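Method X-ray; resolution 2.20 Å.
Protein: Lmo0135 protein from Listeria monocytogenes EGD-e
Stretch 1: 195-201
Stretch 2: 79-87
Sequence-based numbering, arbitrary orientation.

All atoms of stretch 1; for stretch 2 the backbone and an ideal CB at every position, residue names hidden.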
# COMPACT_ATOMS: atom_id res chain seq x y z
N ARG A 195 10.18 14.30 20.71
CA ARG A 195 9.39 15.31 20.01
C ARG A 195 10.15 16.49 19.42
O ARG A 195 11.14 16.97 19.98
CB ARG A 195 8.22 15.80 20.86
CG ARG A 195 8.59 16.67 22.06
CD ARG A 195 7.33 17.11 22.80
NE ARG A 195 7.61 17.50 24.17
CZ ARG A 195 6.68 17.75 25.09
NH1 ARG A 195 5.40 17.61 24.79
NH2 ARG A 195 7.04 18.11 26.33
N PHE A 196 9.69 16.93 18.26
CA PHE A 196 10.25 18.08 17.57
C PHE A 196 9.36 19.24 17.93
O PHE A 196 8.22 19.30 17.50
CB PHE A 196 10.27 17.80 16.07
CG PHE A 196 10.72 18.95 15.24
CD1 PHE A 196 11.82 19.71 15.60
CD2 PHE A 196 10.09 19.22 14.04
CE1 PHE A 196 12.25 20.75 14.80
CE2 PHE A 196 10.51 20.26 13.24
CZ PHE A 196 11.59 21.03 13.62
N ASN A 197 9.85 20.16 18.76
CA ASN A 197 9.01 21.27 19.22
C ASN A 197 8.54 22.22 18.14
O ASN A 197 7.45 22.77 18.26
CB ASN A 197 9.72 22.07 20.33
CG ASN A 197 9.85 21.26 21.61
OD1 ASN A 197 9.10 20.32 21.84
ND2 ASN A 197 10.80 21.63 22.44
N ASP A 198 9.33 22.40 17.09
CA ASP A 198 8.94 23.31 16.00
C ASP A 198 8.22 22.61 14.85
O ASP A 198 8.21 23.12 13.73
CB ASP A 198 10.17 24.06 15.50
CG ASP A 198 10.85 24.85 16.61
OD1 ASP A 198 10.15 25.53 17.39
OD2 ASP A 198 12.10 24.81 16.68
N TYR A 199 7.67 21.43 15.11
CA TYR A 199 6.89 20.69 14.11
C TYR A 199 5.82 21.62 13.56
O TYR A 199 5.11 22.27 14.32
CB TYR A 199 6.27 19.45 14.75
CG TYR A 199 5.37 18.67 13.83
CD1 TYR A 199 5.87 18.12 12.65
CD2 TYR A 199 4.04 18.43 14.15
CE1 TYR A 199 5.05 17.40 11.81
CE2 TYR A 199 3.24 17.68 13.33
CZ TYR A 199 3.75 17.16 12.14
OH TYR A 199 2.94 16.43 11.30
N PHE A 200 5.69 21.67 12.24
CA PHE A 200 4.79 22.65 11.62
C PHE A 200 3.33 22.60 12.08
O PHE A 200 2.67 23.63 12.10
CB PHE A 200 4.82 22.54 10.08
CG PHE A 200 4.00 21.41 9.55
CD1 PHE A 200 4.55 20.15 9.40
CD2 PHE A 200 2.66 21.60 9.23
CE1 PHE A 200 3.77 19.10 8.94
CE2 PHE A 200 1.88 20.56 8.76
CZ PHE A 200 2.44 19.30 8.62
N ASP A 201 2.82 21.44 12.42
CA ASP A 201 1.39 21.37 12.73
C ASP A 201 1.07 21.56 14.21
O ASP A 201 -0.10 21.42 14.61
CB ASP A 201 0.78 20.05 12.22
CG ASP A 201 -0.69 20.20 11.86
OD1 ASP A 201 -1.05 21.24 11.26
OD2 ASP A 201 -1.48 19.26 12.12
N UNK A 79 4.89 26.51 -0.30
CA UNK A 79 5.20 25.94 1.03
C UNK A 79 4.80 26.87 2.15
O UNK A 79 4.64 28.06 1.95
CB UNK A 79 6.69 25.62 1.15
N UNK A 80 4.68 26.33 3.35
CA UNK A 80 4.43 27.15 4.53
C UNK A 80 5.72 27.94 4.85
O UNK A 80 6.81 27.54 4.45
CB UNK A 80 4.00 26.29 5.72
N UNK A 81 5.57 29.08 5.52
CA UNK A 81 6.69 29.93 5.89
C UNK A 81 7.29 29.46 7.19
O UNK A 81 6.58 28.90 8.02
CB UNK A 81 6.25 31.39 6.00
N UNK A 82 8.58 29.70 7.38
CA UNK A 82 9.26 29.37 8.63
C UNK A 82 9.45 27.91 8.99
O UNK A 82 9.66 27.58 10.14
CB UNK A 82 8.49 30.03 9.78
N UNK A 83 9.37 27.02 8.01
CA UNK A 83 9.60 25.60 8.27
C UNK A 83 11.08 25.34 8.53
O UNK A 83 11.93 26.01 7.96
CB UNK A 83 9.11 24.75 7.10
N UNK A 84 11.37 24.37 9.38
CA UNK A 84 12.74 23.98 9.65
C UNK A 84 12.87 22.47 9.75
O UNK A 84 11.88 21.75 9.96
CB UNK A 84 13.24 24.64 10.94
N UNK A 85 14.10 22.01 9.57
CA UNK A 85 14.46 20.60 9.73
C UNK A 85 14.81 20.42 11.21
O UNK A 85 14.89 21.42 11.95
CB UNK A 85 15.62 20.19 8.82
N UNK A 86 15.06 19.17 11.64
CA UNK A 86 15.35 18.88 13.06
C UNK A 86 16.63 19.51 13.62
O UNK A 86 16.73 19.71 14.82
CB UNK A 86 15.44 17.36 13.25
N UNK A 87 17.58 19.82 12.75
CA UNK A 87 18.83 20.45 13.16
C UNK A 87 18.78 21.99 13.08
O UNK A 87 19.81 22.64 13.24
CB UNK A 87 19.97 19.92 12.29

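Stretch 1 turns from F196 to Y199 as a type I beta turn, closed by Y199 N to F196 O at 3.2 Å. Its F196 and F200 side chains point toward stretch 2.

Position 79 has nothing of stretch 1 within 5.5 Å of its ideal CB. The residue is L79, out of reach.

Position 80 points its CA-to-CB bond toward stretch 1, but the ideal CB is still short of it. A long side chain is needed to arrive at the F200 ring; Lys, Arg, Met or Gln would all serve. The residue is K80. Chi2 to chi4 are all t, so the chain is extended, and NZ lies 3.7 Å from F200 CE2.

Position 81 is out of reach, and stretch 1 sets no demand. It is D81.

Position 82 has a phi/psi of 69/20, which favours glycine, though Asn or Asp could adopt it. It is G82.

Position 83 points sideways. A branched or flexible apolar chain could still bend toward F200, so Leu, Met or Ile are reasonable. It is L83, with chi1 m and chi2 t. Its CD2 reaches F200 CB at 3.5 Å, an apolar contact.

Position 84 points toward stretch 1, with the ideal CB 4.8 Å from F196 CZ. The carboxylate of D198 lies on the same side. Little room remains before the F196 ring, so a small side chain suits: Ser, Thr, Ala or Val, the first two adding a polar group. It is T84, chi1 p. Its OG1 sits at the edge of the F196 ring, 3.6 Å from F196 CZ. Water 1 links the side chains, 2.8 Å from T84 OG1 and donating to D198 OD2 at 2.9 Å. Water 2 links the backbones: it accepts from T84 N at 3.1 Å and donates to D198 O at 3.0 Å.

Position 85 points away, so its side chain is free of stretch 1. It is W85; its backbone O lies 3.7 Å from F196 CZ.

Position 86 points sideways, with the ideal CB 4.9 Å from F196 CE1. A flat or long side chain could turn over the ring: His, Phe, Tyr, Trp or Met. It is H86, chi1 m. Its edge meets the face of F196, with ring centroids 4.5 Å apart and planes at 70°. H86 CD2 comes within 3.4 Å of F196 CG.

Position 87 points away, and stretch 1 offers it no partner. It is D87.

Stretch 2 (79-87) LKDGLTWHD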
# COMPACT_ATOMS: atom_id res chain seq x y z
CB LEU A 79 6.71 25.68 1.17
CG LEU A 79 7.41 24.69 0.23
CD1 LEU A 79 8.88 24.53 0.57
CD2 LEU A 79 6.72 23.34 0.30
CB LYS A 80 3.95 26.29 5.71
CG LYS A 80 2.55 25.72 5.46
CD LYS A 80 2.02 24.81 6.57
CE LYS A 80 0.62 24.34 6.17
NZ LYS A 80 0.08 23.26 7.01
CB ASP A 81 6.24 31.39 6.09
CG ASP A 81 5.74 32.05 4.80
OD1 ASP A 81 6.46 32.02 3.78
OD2 ASP A 81 4.65 32.68 4.83
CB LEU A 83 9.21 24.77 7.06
CG LEU A 83 7.74 24.82 6.65
CD1 LEU A 83 7.57 24.05 5.34
CD2 LEU A 83 6.86 24.24 7.76
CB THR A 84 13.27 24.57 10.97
OG1 THR A 84 12.46 24.13 12.06
CG2 THR A 84 13.29 26.11 10.91
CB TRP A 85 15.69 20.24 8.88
CG TRP A 85 15.46 20.31 7.45
CD1 TRP A 85 15.81 21.33 6.61
CD2 TRP A 85 14.80 19.33 6.63
NE1 TRP A 85 15.43 21.04 5.33
CE2 TRP A 85 14.81 19.81 5.31
CE3 TRP A 85 14.22 18.08 6.90
CZ2 TRP A 85 14.26 19.10 4.24
CZ3 TRP A 85 13.67 17.36 5.84
CH2 TRP A 85 13.70 17.88 4.52
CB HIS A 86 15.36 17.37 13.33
CG HIS A 86 14.03 16.72 13.10
ND1 HIS A 86 13.89 15.41 12.71
CD2 HIS A 86 12.78 17.24 13.13
CE1 HIS A 86 12.61 15.13 12.56
NE2 HIS A 86 11.91 16.23 12.81
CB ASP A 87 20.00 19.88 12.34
CG ASP A 87 19.79 20.00 10.84
OD1 ASP A 87 18.85 20.72 10.43
OD2 ASP A 87 20.56 19.38 10.07
O HOH W 1 13.88 24.30 14.42
O HOH W 2 9.28 22.70 10.98
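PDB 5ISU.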